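Local coordinates for protein polymerase X (Deinococcus radiodurans, PDB 2W9M) that probably extends DNA chains with nucleotides taken from deoxyribonucleoside triphosphates, and carries a zinc-binding polymerase/histidinol phosphatase (PHP) domain, at residues A[364-368]-A[410-414]; A[422-428]-A[450-456]; A[335-339]-A[371-375]. All coordinates share one frame; numbering follows the deposited sequence.

Contact 1: A[364-368]-A[410-414]; sequences HSRAA and LDFPD. With ZN (zinc ion), chain C.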
loop_
_atom_site.group_PDB
_atom_site.type_symbol
_atom_site.label_atom_id
_atom_site.label_comp_id
_atom_site.label_asym_id
_atom_site.label_seq_id
_atom_site.Cartn_x
_atom_site.Cartn_y
_atom_site.Cartn_z
ATOM N N HIS A 364 -9.292 -5.754 -12.839
ATOM C CA HIS A 364 -8.830 -4.936 -13.956
ATOM C C HIS A 364 -9.630 -5.217 -15.215
ATOM O O HIS A 364 -10.390 -6.184 -15.284
ATOM C CB HIS A 364 -7.354 -5.188 -14.258
ATOM C CG HIS A 364 -6.464 -5.066 -13.068
ATOM N ND1 HIS A 364 -5.903 -3.870 -12.680
ATOM C CD2 HIS A 364 -6.035 -5.993 -12.182
ATOM C CE1 HIS A 364 -5.170 -4.066 -11.599
ATOM N NE2 HIS A 364 -5.235 -5.344 -11.275
ATOM N N SER A 365 -9.418 -4.378 -16.223
ATOM C CA SER A 365 -10.130 -4.489 -17.485
ATOM C C SER A 365 -9.199 -4.840 -18.642
ATOM O O SER A 365 -7.981 -4.777 -18.502
ATOM C CB SER A 365 -10.843 -3.174 -17.779
ATOM O OG SER A 365 -9.972 -2.079 -17.581
ATOM N N ARG A 366 -9.795 -5.229 -19.769
ATOM C CA ARG A 366 -9.100 -5.433 -21.045
ATOM C C ARG A 366 -7.629 -5.018 -21.056
ATOM O O ARG A 366 -6.734 -5.860 -21.079
ATOM C CB ARG A 366 -9.820 -4.641 -22.145
ATOM C CG ARG A 366 -10.693 -5.447 -23.086
ATOM C CD ARG A 366 -9.935 -5.801 -24.364
ATOM N NE ARG A 366 -9.480 -7.190 -24.386
ATOM C CZ ARG A 366 -8.556 -7.663 -25.219
ATOM N NH1 ARG A 366 -7.970 -6.853 -26.094
ATOM N NH2 ARG A 366 -8.212 -8.945 -25.169
ATOM N N ALA A 367 -7.396 -3.708 -21.052
ATOM C CA ALA A 367 -6.074 -3.144 -21.313
ATOM C C ALA A 367 -4.955 -3.703 -20.431
ATOM O O ALA A 367 -3.825 -3.872 -20.891
ATOM C CB ALA A 367 -6.116 -1.623 -21.234
ATOM N N ALA A 368 -5.262 -3.971 -19.166
ATOM C CA ALA A 368 -4.275 -4.544 -18.258
ATOM C C ALA A 368 -4.026 -5.999 -18.629
ATOM O O ALA A 368 -4.521 -6.912 -17.972
ATOM C CB ALA A 368 -4.736 -4.424 -16.807
ATOM N N LEU A 410 -11.938 5.774 -21.398
ATOM C CA LEU A 410 -12.009 4.612 -20.513
ATOM C C LEU A 410 -11.992 3.276 -21.263
ATOM O O LEU A 410 -12.467 3.172 -22.394
ATOM C CB LEU A 410 -13.239 4.709 -19.605
ATOM C CG LEU A 410 -13.081 5.412 -18.252
ATOM C CD1 LEU A 410 -11.961 6.458 -18.262
ATOM C CD2 LEU A 410 -14.405 6.017 -17.813
ATOM N N ASP A 411 -11.445 2.256 -20.609
ATOM C CA ASP A 411 -11.224 0.950 -21.223
ATOM C C ASP A 411 -12.517 0.198 -21.585
ATOM O O ASP A 411 -12.519 -0.645 -22.480
ATOM C CB ASP A 411 -10.339 0.091 -20.308
ATOM C CG ASP A 411 -9.736 -1.111 -21.025
ATOM O OD1 ASP A 411 -9.589 -1.064 -22.266
ATOM O OD2 ASP A 411 -9.402 -2.105 -20.341
ATOM N N PHE A 412 -13.610 0.499 -20.888
ATOM C CA PHE A 412 -14.903 -0.118 -21.188
ATOM C C PHE A 412 -15.877 0.888 -21.797
ATOM O O PHE A 412 -15.838 2.072 -21.470
ATOM C CB PHE A 412 -15.531 -0.707 -19.921
ATOM C CG PHE A 412 -14.937 -2.016 -19.494
ATOM C CD1 PHE A 412 -14.622 -2.986 -20.427
ATOM C CD2 PHE A 412 -14.726 -2.287 -18.150
ATOM C CE1 PHE A 412 -14.087 -4.193 -20.035
ATOM C CE2 PHE A 412 -14.197 -3.491 -17.749
ATOM C CZ PHE A 412 -13.875 -4.450 -18.695
ATOM N N PRO A 413 -16.763 0.414 -22.685
ATOM C CA PRO A 413 -17.799 1.272 -23.270
ATOM C C PRO A 413 -18.786 1.730 -22.196
ATOM O O PRO A 413 -18.913 1.066 -21.166
ATOM C CB PRO A 413 -18.500 0.345 -24.273
ATOM C CG PRO A 413 -17.537 -0.774 -24.518
ATOM C CD PRO A 413 -16.815 -0.957 -23.222
ATOM N N ASP A 414 -19.477 2.840 -22.436
ATOM C CA ASP A 414 -20.412 3.397 -21.454
ATOM C C ASP A 414 -21.514 2.422 -21.040
ATOM O O ASP A 414 -21.897 2.375 -19.872
ATOM C CB ASP A 414 -21.040 4.692 -21.976
ATOM C CG ASP A 414 -20.090 5.874 -21.907
ATOM O OD1 ASP A 414 -18.895 5.667 -21.602
ATOM O OD2 ASP A 414 -20.540 7.013 -22.160
HETATM ZN ZN ZN C . -3.901 -5.856 -9.785
#

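Contact 2: A[422-428]-A[450-456]; sequences YVVVSVH and LVTVLGH. With ZN (zinc ion), chain E.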
loop_
_atom_site.group_PDB
_atom_site.type_symbol
_atom_site.label_atom_id
_atom_site.label_comp_id
_atom_site.label_asym_id
_atom_site.label_seq_id
_atom_site.Cartn_x
_atom_site.Cartn_y
_atom_site.Cartn_z
ATOM N N TYR A 422 -20.492 0.390 -9.190
ATOM C CA TYR A 422 -19.546 1.492 -9.075
ATOM C C TYR A 422 -18.323 1.267 -9.959
ATOM O O TYR A 422 -17.961 0.128 -10.251
ATOM C CB TYR A 422 -19.131 1.713 -7.618
ATOM C CG TYR A 422 -18.071 0.759 -7.125
ATOM C CD1 TYR A 422 -16.798 1.213 -6.795
ATOM C CD2 TYR A 422 -18.341 -0.591 -6.985
ATOM C CE1 TYR A 422 -15.824 0.342 -6.341
ATOM C CE2 TYR A 422 -17.379 -1.464 -6.531
ATOM C CZ TYR A 422 -16.122 -0.992 -6.210
ATOM O OH TYR A 422 -15.165 -1.865 -5.759
ATOM N N VAL A 423 -17.702 2.366 -10.382
ATOM C CA VAL A 423 -16.556 2.332 -11.278
ATOM C C VAL A 423 -15.335 3.022 -10.675
ATOM O O VAL A 423 -15.414 4.171 -10.254
ATOM C CB VAL A 423 -16.879 3.044 -12.596
ATOM C CG1 VAL A 423 -15.681 2.989 -13.533
ATOM C CG2 VAL A 423 -18.122 2.433 -13.243
ATOM N N VAL A 424 -14.207 2.317 -10.643
ATOM C CA VAL A 424 -12.929 2.919 -10.272
ATOM C C VAL A 424 -12.129 3.160 -11.546
ATOM O O VAL A 424 -12.092 2.296 -12.422
ATOM C CB VAL A 424 -12.108 1.998 -9.331
ATOM C CG1 VAL A 424 -10.750 2.626 -9.001
ATOM C CG2 VAL A 424 -12.880 1.689 -8.056
ATOM N N VAL A 425 -11.502 4.328 -11.662
ATOM C CA VAL A 425 -10.610 4.595 -12.791
ATOM C C VAL A 425 -9.171 4.748 -12.322
ATOM O O VAL A 425 -8.914 5.273 -11.239
ATOM C CB VAL A 425 -11.031 5.838 -13.597
ATOM C CG1 VAL A 425 -12.443 5.665 -14.119
ATOM C CG2 VAL A 425 -10.918 7.088 -12.749
ATOM N N SER A 426 -8.231 4.284 -13.139
ATOM C CA SER A 426 -6.833 4.244 -12.732
ATOM C C SER A 426 -5.895 4.231 -13.926
ATOM O O SER A 426 -6.262 3.773 -15.007
ATOM C CB SER A 426 -6.566 2.998 -11.882
ATOM O OG SER A 426 -7.324 3.020 -10.684
ATOM N N VAL A 427 -4.681 4.728 -13.715
ATOM C CA VAL A 427 -3.619 4.642 -14.709
ATOM C C VAL A 427 -2.757 3.411 -14.439
ATOM O O VAL A 427 -2.320 3.187 -13.311
ATOM C CB VAL A 427 -2.717 5.893 -14.682
ATOM C CG1 VAL A 427 -1.666 5.814 -15.775
ATOM C CG2 VAL A 427 -3.546 7.150 -14.841
ATOM N N HIS A 428 -2.526 2.614 -15.477
ATOM C CA HIS A 428 -1.674 1.433 -15.379
ATOM C C HIS A 428 -0.767 1.317 -16.606
ATOM O O HIS A 428 -0.153 0.274 -16.851
ATOM C CB HIS A 428 -2.521 0.166 -15.237
ATOM C CG HIS A 428 -3.068 -0.049 -13.860
ATOM N ND1 HIS A 428 -2.264 -0.319 -12.773
ATOM C CD2 HIS A 428 -4.340 -0.060 -13.399
ATOM C CE1 HIS A 428 -3.018 -0.470 -11.698
ATOM N NE2 HIS A 428 -4.281 -0.316 -12.050
ATOM N N LEU A 450 -19.972 8.444 -15.318
ATOM C CA LEU A 450 -20.188 7.199 -14.583
ATOM C C LEU A 450 -19.097 6.867 -13.554
ATOM O O LEU A 450 -19.277 5.988 -12.713
ATOM C CB LEU A 450 -20.367 6.033 -15.562
ATOM C CG LEU A 450 -21.616 6.082 -16.450
ATOM C CD1 LEU A 450 -21.770 4.789 -17.241
ATOM C CD2 LEU A 450 -22.850 6.336 -15.608
ATOM N N VAL A 451 -17.975 7.571 -13.617
ATOM C CA VAL A 451 -16.861 7.323 -12.707
ATOM C C VAL A 451 -17.227 7.674 -11.276
ATOM O O VAL A 451 -17.794 8.731 -11.027
ATOM C CB VAL A 451 -15.630 8.154 -13.106
ATOM C CG1 VAL A 451 -14.530 8.007 -12.071
ATOM C CG2 VAL A 451 -15.138 7.727 -14.476
ATOM N N THR A 452 -16.895 6.800 -10.331
ATOM C CA THR A 452 -17.172 7.099 -8.931
ATOM C C THR A 452 -15.921 7.355 -8.086
ATOM O O THR A 452 -15.927 8.234 -7.228
ATOM C CB THR A 452 -18.089 6.043 -8.275
ATOM O OG1 THR A 452 -17.641 5.776 -6.943
ATOM C CG2 THR A 452 -18.067 4.770 -9.056
ATOM N N VAL A 453 -14.849 6.606 -8.340
ATOM C CA VAL A 453 -13.608 6.770 -7.588
ATOM C C VAL A 453 -12.378 6.844 -8.489
ATOM O O VAL A 453 -12.266 6.095 -9.460
ATOM C CB VAL A 453 -13.396 5.611 -6.590
ATOM C CG1 VAL A 453 -12.191 5.887 -5.692
ATOM C CG2 VAL A 453 -14.633 5.389 -5.756
ATOM N N LEU A 454 -11.457 7.746 -8.155
ATOM C CA LEU A 454 -10.142 7.794 -8.790
ATOM C C LEU A 454 -9.133 6.944 -8.006
ATOM O O LEU A 454 -8.810 7.261 -6.862
ATOM C CB LEU A 454 -9.639 9.240 -8.880
ATOM C CG LEU A 454 -8.160 9.390 -9.247
ATOM C CD1 LEU A 454 -7.875 8.843 -10.647
ATOM C CD2 LEU A 454 -7.713 10.831 -9.145
ATOM N N GLY A 455 -8.638 5.870 -8.618
ATOM C CA GLY A 455 -7.677 4.994 -7.962
ATOM C C GLY A 455 -6.277 5.592 -7.863
ATOM O O GLY A 455 -5.886 6.382 -8.721
ATOM N N HIS A 456 -5.534 5.208 -6.823
ATOM C CA HIS A 456 -4.172 5.702 -6.555
ATOM C C HIS A 456 -3.696 6.821 -7.489
ATOM O O HIS A 456 -2.911 6.582 -8.406
ATOM C CB HIS A 456 -3.175 4.540 -6.577
ATOM C CG HIS A 456 -3.397 3.583 -7.699
ATOM N ND1 HIS A 456 -3.032 3.859 -8.997
ATOM C CD2 HIS A 456 -3.958 2.348 -7.723
ATOM C CE1 HIS A 456 -3.354 2.838 -9.773
ATOM N NE2 HIS A 456 -3.918 1.909 -9.020
HETATM ZN ZN ZN E . -4.669 -0.321 -9.644
#

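Contact 3: A[335-339]-A[371-375]; sequences STWSD and ANGLT. With ZN (zinc ion), chain C.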
loop_
_atom_site.group_PDB
_atom_site.type_symbol
_atom_site.label_atom_id
_atom_site.label_comp_id
_atom_site.label_asym_id
_atom_site.label_seq_id
_atom_site.Cartn_x
_atom_site.Cartn_y
_atom_site.Cartn_z
ATOM N N SER A 335 -9.750 -10.285 -7.378
ATOM C CA SER A 335 -10.029 -11.706 -7.229
ATOM C C SER A 335 -9.284 -12.523 -8.277
ATOM O O SER A 335 -8.545 -11.985 -9.103
ATOM C CB SER A 335 -11.528 -11.968 -7.375
ATOM O OG SER A 335 -11.934 -11.855 -8.733
ATOM N N THR A 336 -9.508 -13.830 -8.242
ATOM C CA THR A 336 -8.941 -14.751 -9.220
ATOM C C THR A 336 -9.303 -14.395 -10.668
ATOM O O THR A 336 -8.545 -14.700 -11.590
ATOM C CB THR A 336 -9.353 -16.196 -8.893
ATOM O OG1 THR A 336 -8.305 -16.819 -8.138
ATOM C CG2 THR A 336 -9.601 -16.992 -10.163
ATOM N N TRP A 337 -10.449 -13.741 -10.860
ATOM C CA TRP A 337 -10.862 -13.272 -12.185
ATOM C C TRP A 337 -9.797 -12.395 -12.843
ATOM O O TRP A 337 -9.646 -12.391 -14.064
ATOM C CB TRP A 337 -12.174 -12.484 -12.094
ATOM C CG TRP A 337 -13.369 -13.338 -11.863
ATOM C CD1 TRP A 337 -13.867 -13.746 -10.659
ATOM C CD2 TRP A 337 -14.226 -13.893 -12.862
ATOM N NE1 TRP A 337 -14.983 -14.522 -10.848
ATOM C CE2 TRP A 337 -15.224 -14.632 -12.195
ATOM C CE3 TRP A 337 -14.249 -13.840 -14.260
ATOM C CZ2 TRP A 337 -16.232 -15.312 -12.874
ATOM C CZ3 TRP A 337 -15.252 -14.519 -14.935
ATOM C CH2 TRP A 337 -16.228 -15.243 -14.242
ATOM N N SER A 338 -9.070 -11.641 -12.025
ATOM C CA SER A 338 -8.056 -10.720 -12.518
ATOM C C SER A 338 -6.663 -11.229 -12.137
ATOM O O SER A 338 -6.243 -12.308 -12.564
ATOM C CB SER A 338 -8.291 -9.330 -11.921
ATOM O OG SER A 338 -7.727 -8.317 -12.727
ATOM N N ASP A 339 -5.957 -10.451 -11.321
ATOM C CA ASP A 339 -4.650 -10.854 -10.828
ATOM C C ASP A 339 -4.644 -11.048 -9.312
ATOM O O ASP A 339 -3.613 -10.906 -8.668
ATOM C CB ASP A 339 -3.572 -9.856 -11.257
ATOM C CG ASP A 339 -3.777 -8.474 -10.661
ATOM O OD1 ASP A 339 -4.870 -8.209 -10.118
ATOM O OD2 ASP A 339 -2.840 -7.646 -10.737
ATOM N N ALA A 371 -1.980 -8.358 -16.243
ATOM C CA ALA A 371 -2.643 -8.539 -14.957
ATOM C C ALA A 371 -3.951 -9.313 -15.120
ATOM O O ALA A 371 -4.810 -9.292 -14.240
ATOM C CB ALA A 371 -2.893 -7.200 -14.308
ATOM N N ASN A 372 -4.094 -9.988 -16.259
ATOM C CA ASN A 372 -5.255 -10.827 -16.529
ATOM C C ASN A 372 -6.567 -10.047 -16.501
ATOM O O ASN A 372 -7.555 -10.495 -15.920
ATOM C CB ASN A 372 -5.301 -11.997 -15.540
ATOM C CG ASN A 372 -6.260 -13.093 -15.967
ATOM O OD1 ASN A 372 -6.394 -13.399 -17.154
ATOM N ND2 ASN A 372 -6.928 -13.701 -14.993
ATOM N N GLY A 373 -6.566 -8.879 -17.134
ATOM C CA GLY A 373 -7.737 -8.025 -17.171
ATOM C C GLY A 373 -8.927 -8.695 -17.833
ATOM O O GLY A 373 -8.769 -9.596 -18.647
ATOM N N LEU A 374 -10.125 -8.237 -17.487
ATOM C CA LEU A 374 -11.358 -8.827 -17.985
ATOM C C LEU A 374 -11.851 -8.201 -19.290
ATOM O O LEU A 374 -12.054 -6.995 -19.371
ATOM C CB LEU A 374 -12.457 -8.715 -16.929
ATOM C CG LEU A 374 -12.472 -9.771 -15.828
ATOM C CD1 LEU A 374 -11.228 -9.660 -14.974
ATOM C CD2 LEU A 374 -13.719 -9.635 -14.972
ATOM N N THR A 375 -12.043 -9.033 -20.308
ATOM C CA THR A 375 -12.754 -8.623 -21.509
ATOM C C THR A 375 -14.201 -8.321 -21.129
ATOM O O THR A 375 -14.624 -8.607 -20.006
ATOM C CB THR A 375 -12.744 -9.738 -22.567
ATOM O OG1 THR A 375 -13.188 -10.969 -21.977
ATOM C CG2 THR A 375 -11.341 -9.931 -23.127
HETATM ZN ZN ZN C . -3.901 -5.856 -9.785
#

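Contact 1: A[364-368]-A[410-414]
Asp411 OD2 is gripped by two donors from the 364-368 loop. Ala367 N donates to Asp411 OD2 at 2.7 Å, nearly straight with an N-H...O angle of 173°. It comes in on the syn side, 25° out of the carboxylate plane. The hydroxyl of Ser365 takes the anti lone pair, with OG 2.8 Å from Asp411 OD2, so the two donors approach from different sides and hold the oxygen in place. The Asp411 carboxylate is carried across to the turn by a first torsion of -164°, which sets CG on the opposite side of CB from the backbone N; there Arg366 CB also packs 3.1 Å from Asp411 OD2. The guanidinium of Arg366, by contrast, leads away: its NE stays 6.5 Å from Asp411 OD1, so no salt bridge forms.

Both segments are loops that follow neighbouring parallel strands, 358-364 and 396-403, in the seven-stranded sheet of the PHP domain. This places the contact beside a zinc site: His364 NE2 binds the metal at 2.1 Å, and Asp339 and His518 complete the protein ligands. The turn that accepts the carboxylate, closed by Ala368 N donating to Ser365 O, follows directly on this ligand. Ser365 OG has a second partner in the backbone N of Asp403, which links the same hydroxyl to the end of strand 396-403.

Apolar packing flanks the polar grip. Phe412 swings its ring alongside Ser365, whose CB lies 3.4 Å from Phe412 CE2 in an oblique approach. Beyond Ser365, the Phe412 side chain packs against Ile376 and Leu379 of helix 376-391.

Contact 2: A[422-428]-A[450-456]
A beta-alpha-beta unit, strand 422-426, helix 435-446 and strand 453-454, brings two neighbouring parallel strands of the PHP domain together and sets a zinc-binding histidine just past each. Parallel pairing is evident from the hydrogen bonds: Val425 N donates to Val453 O at 2.9 Å, while Val425 O accepts from Gly455 N at 2.7 Å, both nearly along the C=O axis. At the start of the pairing, Val423 O takes two donors, Thr452 N and Val453 N, both in its carbonyl plane.

On the face carrying Val425 and Leu454, Val425 CG1 meets Val451 CG2 at 3.4 Å, the two side chains crossing at about a right angle. With CG1 anti to its carbonyl carbon (chi1 -58°), Val425 puts this methyl against Val451, while Val425 CG2 lies between Val451 CG1 (3.8 Å) and Leu454 CD1 (4.1 Å). Cutting this side chain back to an alanine is likely to open a gap between Val451 and Leu454, which would lose the methyls they pack on.

Beyond the strands, His428 NE2 and His456 NE2 each bind zinc at 2.4 Å. The metal sits evenly ahead of the His456 ring, 3.4 Å from both CE1 and CD2 of that ring, but is skewed toward CE1 of His428. The edge of His456 faces the His428 ring in an offset edge-to-face pair, planes at 72°. Glu401 OE2 is the third protein ligand and also hydrogen-bonds Ser426 OG, while His428 ND1 pairs with Gly90 O; these second-shell bonds probably limit how far the carboxylate and imidazole can turn about the metal.

Contact 3: A[335-339]-A[371-375]
The indole of Trp337 and the carboxamide of Asn372 are the flat groups where the two loops meet. Leu374 CD2 approaches the indole obliquely, and the other methyl, CD1, lies 4.1 Å from Trp337 CB; Ser335 OG sits in the ring plane at its edge, while the pyrrole NE1 bonds Glu385. The amide of Asn372 is met in its own plane: Ser338 O lies only 4° out of it and accepts from Asn372 ND2 at 2.9 Å, the donor being tilted 21° from the carbonyl plane of Ser338. Asn372 presents this N-H because its CG stands opposite the backbone N (chi1 -165°), reaching over to the 335-339 backbone.

These loops follow the first two strands of the parallel PHP sheet, 329-333 and 358-364, and line one zinc site at the strand ends. Asp339 binds the metal through both carboxylate oxygens, OD2 at 2.3 Å and OD1 at 2.6 Å, alongside His364 and His518. Ala371 packs against this ligand, its CB 3.6 Å from Asp339 OD2, and Ala371 O lies 3.3 Å from Asp339 CB.

Between the amide and the metal, Ser338 OG has its stronger bond with His364 N and makes a weak one to Ala371 O. Ser338 CA adds a C-H...O contact to Asn372 O. On the far side from the zinc, Leu374 CD1 packs 3.3 Å from Trp337 O, a carbonyl that also accepts from Arg378 NH2 of helix 376-391.

From the N terminus, the first closure is contact 3, where the loop after strand 329-333 meets 371-375 across 31 intervening residues. Contact 1 starts inside that span at 364-368 and ends beyond it at 410-414, so the two cross. Their loops touch directly, with a probable hydrogen bond from Arg366 N to Leu374 O, and both reach the same zinc. Contact 2 follows in series, its segments separated by 21 residues that include helix 435-446. It touches contact 1 through His364 and His428 and through Leu410 packing on Val451. Contacts 3 and 1 link the loops after strands 329-333, 358-364 and 396-403, and contact 2 pairs 422-426 with 453-454, beside adjacent zinc sites.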